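Local coordinates for mandelate racemase/muconate lactonizing protein (Paenibacillus sp., PDB 3V5C) that probably dehydrates galacturonate as a magnesium-dependent lyase of the enolase superfamily, at residues I286-M295 with G318-V329. The protein carries 1 engineered substitution. Sequence-based numbering, arbitrary orientation.
Sequences IIWPGFTHWM and GIYASGHLSAAV
The helical segments 291-295 and 318-325 run roughly parallel, their axes crossing at -28° and approaching to 10.9 Å, while the loop that leads into the first brings Ile-286 close to Gly-318. Between them Leu-325 illustrates how one branched side chain can serve several partners. Leu-325 CG lies beside its carbonyl carbon, opposite the backbone N (chi1 175°), which carries both methyls toward the first helix; the side chain crosses that of Trp-294 at about a right angle and lays CD2 3.5 Å from Trp-294 CB. Its other methyl, CD1, sits over the centre of the Phe-291 ring and also touches Met-295 CG. The same phenyl ring turns its edge to the backbone of the partner helix, where Phe-291 CE1 lies 3.4 Å from Ala-321 O, in the plane of the ring. These neighbours belong to successive helices of the (beta/alpha)-barrel of the enolase superfamily, 291-303 and 317-325, linked through strand 307-308; helix 92-107 adds Leu-100 against Phe-291. Toward the N-terminal end of helix 317-325, Ile-286 slides past Leu-325 in the opposite direction, Ile-286 CD1 meeting Leu-325 CD2, packs CG1 on Ala-321 CB (3.9 Å) and rests CG2 3.6 Å from Gly-318 CA, a closeness that leaves no place for a beta carbon on the glycine. An alanine here, lacking CG1, CG2 and CD1, would probably open a gap facing Gly-318 and Ala-321 and leave Leu-325 CD2 with less to pack against. Ser-322 OG, against Ile-286 CG1, donates back to Gly-318 O (2.7 Å), on the opposite face of that carbonyl's plane from Ser-322 N. At the far end a water donates to both Met-295 O and Ala-328 O, bridging the two backbones.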
ATOM      1  N   ILE A 286      -1.482  -1.567  -4.357  1.00  8.43           N
ATOM      2  CA  ILE A 286      -1.963  -0.252  -4.796  1.00  8.91           C
ATOM      3  C   ILE A 286      -1.448   0.166  -6.182  1.00 10.04           C
ATOM      4  O   ILE A 286      -2.037   1.039  -6.832  1.00 11.36           O
ATOM      5  CB  ILE A 286      -1.625   0.809  -3.725  1.00 10.25           C
ATOM      6  CG1 ILE A 286      -2.283   2.146  -4.039  1.00 10.40           C
ATOM      7  CG2 ILE A 286      -0.106   0.983  -3.600  1.00 13.99           C
ATOM      8  CD1 ILE A 286      -3.790   2.104  -4.059  1.00 11.94           C
ATOM      9  N   ILE A 287      -0.349  -0.436  -6.626  1.00  8.60           N
ATOM     10  CA  ILE A 287       0.218  -0.172  -7.948  1.00 10.21           C
ATOM     11  C   ILE A 287      -0.245  -1.242  -8.958  1.00  9.02           C
ATOM     12  O   ILE A 287      -0.653  -0.925 -10.078  1.00 12.09           O
ATOM     13  CB  ILE A 287       1.756  -0.147  -7.921  1.00 11.87           C
ATOM     14  CG1 ILE A 287       2.290   0.789  -6.833  1.00 11.15           C
ATOM     15  CG2 ILE A 287       2.321   0.248  -9.295  1.00 12.26           C
ATOM     16  CD1 ILE A 287       1.882   2.230  -7.003  1.00 13.11           C
ATOM     17  N   TRP A 288      -0.169  -2.510  -8.559  1.00 10.51           N
ATOM     18  CA  TRP A 288      -0.644  -3.609  -9.400  1.00 11.88           C
ATOM     19  C   TRP A 288      -1.542  -4.503  -8.546  1.00 11.62           C
ATOM     20  O   TRP A 288      -1.047  -5.217  -7.678  1.00 13.24           O
ATOM     21  CB  TRP A 288       0.541  -4.406  -9.951  1.00 12.64           C
ATOM     22  CG  TRP A 288       0.131  -5.602 -10.737  1.00 18.27           C
ATOM     23  CD1 TRP A 288      -0.272  -5.625 -12.044  1.00 20.08           C
ATOM     24  CD2 TRP A 288       0.048  -6.959 -10.267  1.00 18.71           C
ATOM     25  NE1 TRP A 288      -0.577  -6.915 -12.422  1.00 25.09           N
ATOM     26  CE2 TRP A 288      -0.398  -7.749 -11.348  1.00 26.26           C
ATOM     27  CE3 TRP A 288       0.311  -7.582  -9.037  1.00 21.97           C
ATOM     28  CZ2 TRP A 288      -0.585  -9.132 -11.238  1.00 28.78           C
ATOM     29  CZ3 TRP A 288       0.125  -8.957  -8.930  1.00 26.49           C
ATOM     30  CH2 TRP A 288      -0.321  -9.715 -10.024  1.00 26.43           C
ATOM     31  N   PRO A 289      -2.857  -4.502  -8.802  1.00 10.36           N
ATOM     32  CA  PRO A 289      -3.561  -4.053 -10.008  1.00  9.15           C
ATOM     33  C   PRO A 289      -3.870  -2.558 -10.099  1.00 13.68           C
ATOM     34  O   PRO A 289      -4.333  -2.127 -11.160  1.00 13.18           O
ATOM     35  CB  PRO A 289      -4.870  -4.830  -9.942  1.00 11.68           C
ATOM     36  CG  PRO A 289      -5.140  -4.933  -8.460  1.00 12.79           C
ATOM     37  CD  PRO A 289      -3.774  -5.182  -7.863  1.00 11.04           C
ATOM     38  N   GLY A 290      -3.634  -1.783  -9.045  1.00  9.70           N
ATOM     39  CA  GLY A 290      -3.781  -0.343  -9.185  1.00 10.58           C
ATOM     40  C   GLY A 290      -5.022   0.335  -8.631  1.00 10.16           C
ATOM     41  O   GLY A 290      -5.902  -0.288  -8.025  1.00  9.90           O
ATOM     42  N   PHE A 291      -5.048   1.649  -8.844  1.00 10.64           N
ATOM     43  CA  PHE A 291      -6.017   2.560  -8.251  1.00 10.38           C
ATOM     44  C   PHE A 291      -7.426   2.379  -8.829  1.00 10.97           C
ATOM     45  O   PHE A 291      -8.395   2.259  -8.078  1.00 11.12           O
ATOM     46  CB  PHE A 291      -5.543   4.006  -8.480  1.00 12.17           C
ATOM     47  CG  PHE A 291      -6.241   5.033  -7.599  1.00 12.06           C
ATOM     48  CD1 PHE A 291      -5.683   5.426  -6.391  1.00 10.68           C
ATOM     49  CD2 PHE A 291      -7.444   5.615  -7.996  1.00 12.00           C
ATOM     50  CE1 PHE A 291      -6.310   6.361  -5.582  1.00 12.70           C
ATOM     51  CE2 PHE A 291      -8.080   6.571  -7.193  1.00 11.80           C
ATOM     52  CZ  PHE A 291      -7.509   6.937  -5.974  1.00 11.34           C
ATOM     53  N   THR A 292      -7.530   2.408 -10.155  1.00 10.80           N
ATOM     54  CA  THR A 292      -8.818   2.263 -10.834  1.00 12.27           C
ATOM     55  C   THR A 292      -9.436   0.901 -10.517  1.00 10.84           C
ATOM     56  O   THR A 292     -10.636   0.792 -10.212  1.00 11.88           O
ATOM     57  CB  THR A 292      -8.645   2.454 -12.352  1.00 14.87           C
ATOM     58  OG1 THR A 292      -8.118   3.763 -12.579  1.00 18.89           O
ATOM     59  CG2 THR A 292      -9.999   2.339 -13.053  1.00 19.39           C
ATOM     60  N   HIS A 293      -8.593  -0.122 -10.528  1.00 12.52           N
ATOM     61  CA  HIS A 293      -9.022  -1.464 -10.158  1.00 11.91           C
ATOM     62  C   HIS A 293      -9.551  -1.464  -8.719  1.00 11.59           C
ATOM     63  O   HIS A 293     -10.603  -2.044  -8.402  1.00 12.41           O
ATOM     64  CB  HIS A 293      -7.852  -2.436 -10.295  1.00 13.39           C
ATOM     65  CG  HIS A 293      -8.215  -3.848  -9.976  1.00 12.71           C
ATOM     66  ND1 HIS A 293      -8.459  -4.791 -10.951  1.00 16.69           N
ATOM     67  CD2 HIS A 293      -8.362  -4.484  -8.787  1.00 14.51           C
ATOM     68  CE1 HIS A 293      -8.747  -5.946 -10.379  1.00 16.54           C
ATOM     69  NE2 HIS A 293      -8.698  -5.787  -9.069  1.00 17.41           N
ATOM     70  N   TRP A 294      -8.813  -0.803  -7.829  1.00 10.95           N
ATOM     71  CA  TRP A 294      -9.198  -0.745  -6.422  1.00 10.55           C
ATOM     72  C   TRP A 294     -10.503   0.019  -6.183  1.00 10.22           C
ATOM     73  O   TRP A 294     -11.260  -0.322  -5.281  1.00 11.74           O
ATOM     74  CB  TRP A 294      -8.057  -0.160  -5.577  1.00  9.02           C
ATOM     75  CG  TRP A 294      -7.313  -1.201  -4.798  1.00 11.13           C
ATOM     76  CD1 TRP A 294      -6.015  -1.576  -4.973  1.00  8.87           C
ATOM     77  CD2 TRP A 294      -7.829  -1.981  -3.717  1.00  9.82           C
ATOM     78  NE1 TRP A 294      -5.683  -2.563  -4.053  1.00  8.67           N
ATOM     79  CE2 TRP A 294      -6.778  -2.824  -3.270  1.00 12.18           C
ATOM     80  CE3 TRP A 294      -9.075  -2.055  -3.075  1.00 10.32           C
ATOM     81  CZ2 TRP A 294      -6.941  -3.733  -2.228  1.00 11.78           C
ATOM     82  CZ3 TRP A 294      -9.232  -2.964  -2.019  1.00 14.08           C
ATOM     83  CH2 TRP A 294      -8.165  -3.781  -1.605  1.00 11.51           C
ATOM     84  N   MET A 295     -10.787   1.038  -6.990  1.00 13.22           N
ATOM     85  CA  MET A 295     -12.090   1.688  -6.859  1.00 12.45           C
ATOM     86  C   MET A 295     -13.236   0.684  -7.077  1.00 13.82           C
ATOM     87  O   MET A 295     -14.206   0.630  -6.294  1.00 14.81           O
ATOM     88  CB  MET A 295     -12.199   2.849  -7.844  1.00 12.13           C
ATOM     89  CG  MET A 295     -11.331   4.028  -7.420  1.00 13.46           C
ATOM     90  SD  MET A 295     -11.200   5.328  -8.680  1.00 19.79           S
ATOM     91  CE  MET A 295     -12.913   5.540  -9.157  1.00 29.28           C
ATOM     92  N   GLY A 318       2.982   4.703  -3.730  1.00  8.98           N
ATOM     93  CA  GLY A 318       1.753   4.013  -3.376  1.00  9.61           C
ATOM     94  C   GLY A 318       1.168   4.400  -2.034  1.00  9.55           C
ATOM     95  O   GLY A 318      -0.028   4.231  -1.807  1.00 10.03           O
ATOM     96  N   ILE A 319       2.008   4.897  -1.126  1.00  9.74           N
ATOM     97  CA  ILE A 319       1.525   5.362   0.158  1.00 11.66           C
ATOM     98  C   ILE A 319       0.500   6.477  -0.011  1.00  9.83           C
ATOM     99  O   ILE A 319      -0.591   6.445   0.592  1.00 10.27           O
ATOM    100  CB  ILE A 319       2.710   5.861   0.997  1.00  9.41           C
ATOM    101  CG1 ILE A 319       3.665   4.695   1.263  1.00 10.82           C
ATOM    102  CG2 ILE A 319       2.213   6.522   2.295  1.00 14.96           C
ATOM    103  CD1 ILE A 319       4.983   5.164   1.913  1.00 11.69           C
ATOM    104  N   TYR A 320       0.857   7.461  -0.832  1.00 10.67           N
ATOM    105  CA  TYR A 320       0.056   8.665  -1.015  1.00 12.25           C
ATOM    106  C   TYR A 320      -1.198   8.328  -1.822  1.00 11.66           C
ATOM    107  O   TYR A 320      -2.299   8.779  -1.505  1.00 10.42           O
ATOM    108  CB  TYR A 320       0.939   9.776  -1.632  1.00  9.53           C
ATOM    109  CG  TYR A 320       2.226   9.831  -0.833  1.00  8.22           C
ATOM    110  CD1 TYR A 320       2.234  10.385   0.444  1.00 11.29           C
ATOM    111  CD2 TYR A 320       3.388   9.225  -1.292  1.00 12.36           C
ATOM    112  CE1 TYR A 320       3.382  10.364   1.227  1.00 11.12           C
ATOM    113  CE2 TYR A 320       4.546   9.216  -0.524  1.00 11.50           C
ATOM    114  CZ  TYR A 320       4.535   9.790   0.737  1.00 12.03           C
ATOM    115  OH  TYR A 320       5.675   9.768   1.531  1.00 14.41           O
ATOM    116  N   ALA A 321      -1.028   7.474  -2.825  1.00 10.49           N
ATOM    117  CA  ALA A 321      -2.154   6.942  -3.602  1.00 10.19           C
ATOM    118  C   ALA A 321      -3.178   6.268  -2.699  1.00 11.68           C
ATOM    119  O   ALA A 321      -4.377   6.514  -2.794  1.00 11.88           O
ATOM    120  CB  ALA A 321      -1.645   5.977  -4.646  1.00 11.44           C
ATOM    121  N   SER A 322      -2.699   5.401  -1.809  1.00  9.68           N
ATOM    122  CA  SER A 322      -3.569   4.725  -0.847  1.00 12.27           C
ATOM    123  C   SER A 322      -4.394   5.705  -0.030  1.00 12.29           C
ATOM    124  O   SER A 322      -5.586   5.500   0.207  1.00 11.55           O
ATOM    125  CB  SER A 322      -2.739   3.868   0.113  1.00 12.03           C
ATOM    126  OG  SER A 322      -2.029   2.857  -0.575  1.00 13.51           O
ATOM    127  N   GLY A 323      -3.749   6.763   0.449  1.00 10.81           N
ATOM    128  CA  GLY A 323      -4.459   7.782   1.200  1.00 10.16           C
ATOM    129  C   GLY A 323      -5.647   8.356   0.433  1.00  8.27           C
ATOM    130  O   GLY A 323      -6.739   8.470   0.986  1.00 11.37           O
ATOM    131  N   HIS A 324      -5.459   8.685  -0.839  1.00  9.49           N
ATOM    132  CA  HIS A 324      -6.570   9.190  -1.644  1.00 10.83           C
ATOM    133  C   HIS A 324      -7.625   8.126  -1.941  1.00 11.74           C
ATOM    134  O   HIS A 324      -8.818   8.421  -1.962  1.00 11.65           O
ATOM    135  CB  HIS A 324      -6.058   9.787  -2.959  1.00  9.76           C
ATOM    136  CG  HIS A 324      -5.392  11.114  -2.798  1.00 11.09           C
ATOM    137  ND1 HIS A 324      -6.000  12.301  -3.160  1.00 13.38           N
ATOM    138  CD2 HIS A 324      -4.175  11.443  -2.307  1.00 10.38           C
ATOM    139  CE1 HIS A 324      -5.175  13.302  -2.907  1.00 13.85           C
ATOM    140  NE2 HIS A 324      -4.062  12.810  -2.389  1.00 13.06           N
ATOM    141  N   LEU A 325      -7.194   6.883  -2.155  1.00 11.16           N
ATOM    142  CA  LEU A 325      -8.137   5.813  -2.467  1.00 11.33           C
ATOM    143  C   LEU A 325      -9.155   5.649  -1.351  1.00 12.82           C
ATOM    144  O   LEU A 325     -10.310   5.289  -1.585  1.00 11.97           O
ATOM    145  CB  LEU A 325      -7.393   4.489  -2.632  1.00 11.49           C
ATOM    146  CG  LEU A 325      -8.245   3.238  -2.848  1.00 10.22           C
ATOM    147  CD1 LEU A 325      -9.019   3.349  -4.155  1.00 12.71           C
ATOM    148  CD2 LEU A 325      -7.364   1.984  -2.849  1.00 14.06           C
ATOM    149  N   SER A 326      -8.710   5.884  -0.120  1.00  9.51           N
ATOM    150  CA  SER A 326      -9.567   5.678   1.036  1.00  9.50           C
ATOM    151  C   SER A 326     -10.890   6.415   0.931  1.00 13.26           C
ATOM    152  O   SER A 326     -11.878   5.955   1.498  1.00 13.26           O
ATOM    153  CB  SER A 326      -8.845   6.041   2.334  1.00 11.41           C
ATOM    154  OG  SER A 326      -8.770   7.440   2.476  1.00 13.48           O
ATOM    155  N   ALA A 327     -10.923   7.541   0.212  1.00 11.92           N
ATOM    156  CA  ALA A 327     -12.167   8.302   0.098  1.00 12.84           C
ATOM    157  C   ALA A 327     -13.229   7.596  -0.743  1.00 16.07           C
ATOM    158  O   ALA A 327     -14.402   7.975  -0.691  1.00 15.29           O
ATOM    159  CB  ALA A 327     -11.906   9.717  -0.445  1.00 13.58           C
ATOM    160  N   ALA A 328     -12.825   6.583  -1.508  1.00 13.21           N
ATOM    161  CA  ALA A 328     -13.741   5.870  -2.405  1.00 13.50           C
ATOM    162  C   ALA A 328     -14.174   4.496  -1.872  1.00 15.94           C
ATOM    163  O   ALA A 328     -14.936   3.786  -2.535  1.00 15.58           O
ATOM    164  CB  ALA A 328     -13.101   5.713  -3.780  1.00 12.47           C
ATOM    165  N   VAL A 329     -13.676   4.113  -0.696  1.00 13.48           N
ATOM    166  CA  VAL A 329     -13.946   2.783  -0.151  1.00 11.15           C
ATOM    167  C   VAL A 329     -14.414   2.922   1.284  1.00 11.96           C
ATOM    168  O   VAL A 329     -13.746   3.567   2.098  1.00 12.18           O
ATOM    169  CB  VAL A 329     -12.676   1.924  -0.200  1.00 11.83           C
ATOM    170  CG1 VAL A 329     -12.937   0.531   0.372  1.00 12.99           C
ATOM    171  CG2 VAL A 329     -12.144   1.828  -1.623  1.00 13.19           C
TER
HETATM  172  O   HOH W   1     -15.015   3.128  -5.403  1.00 27.05           O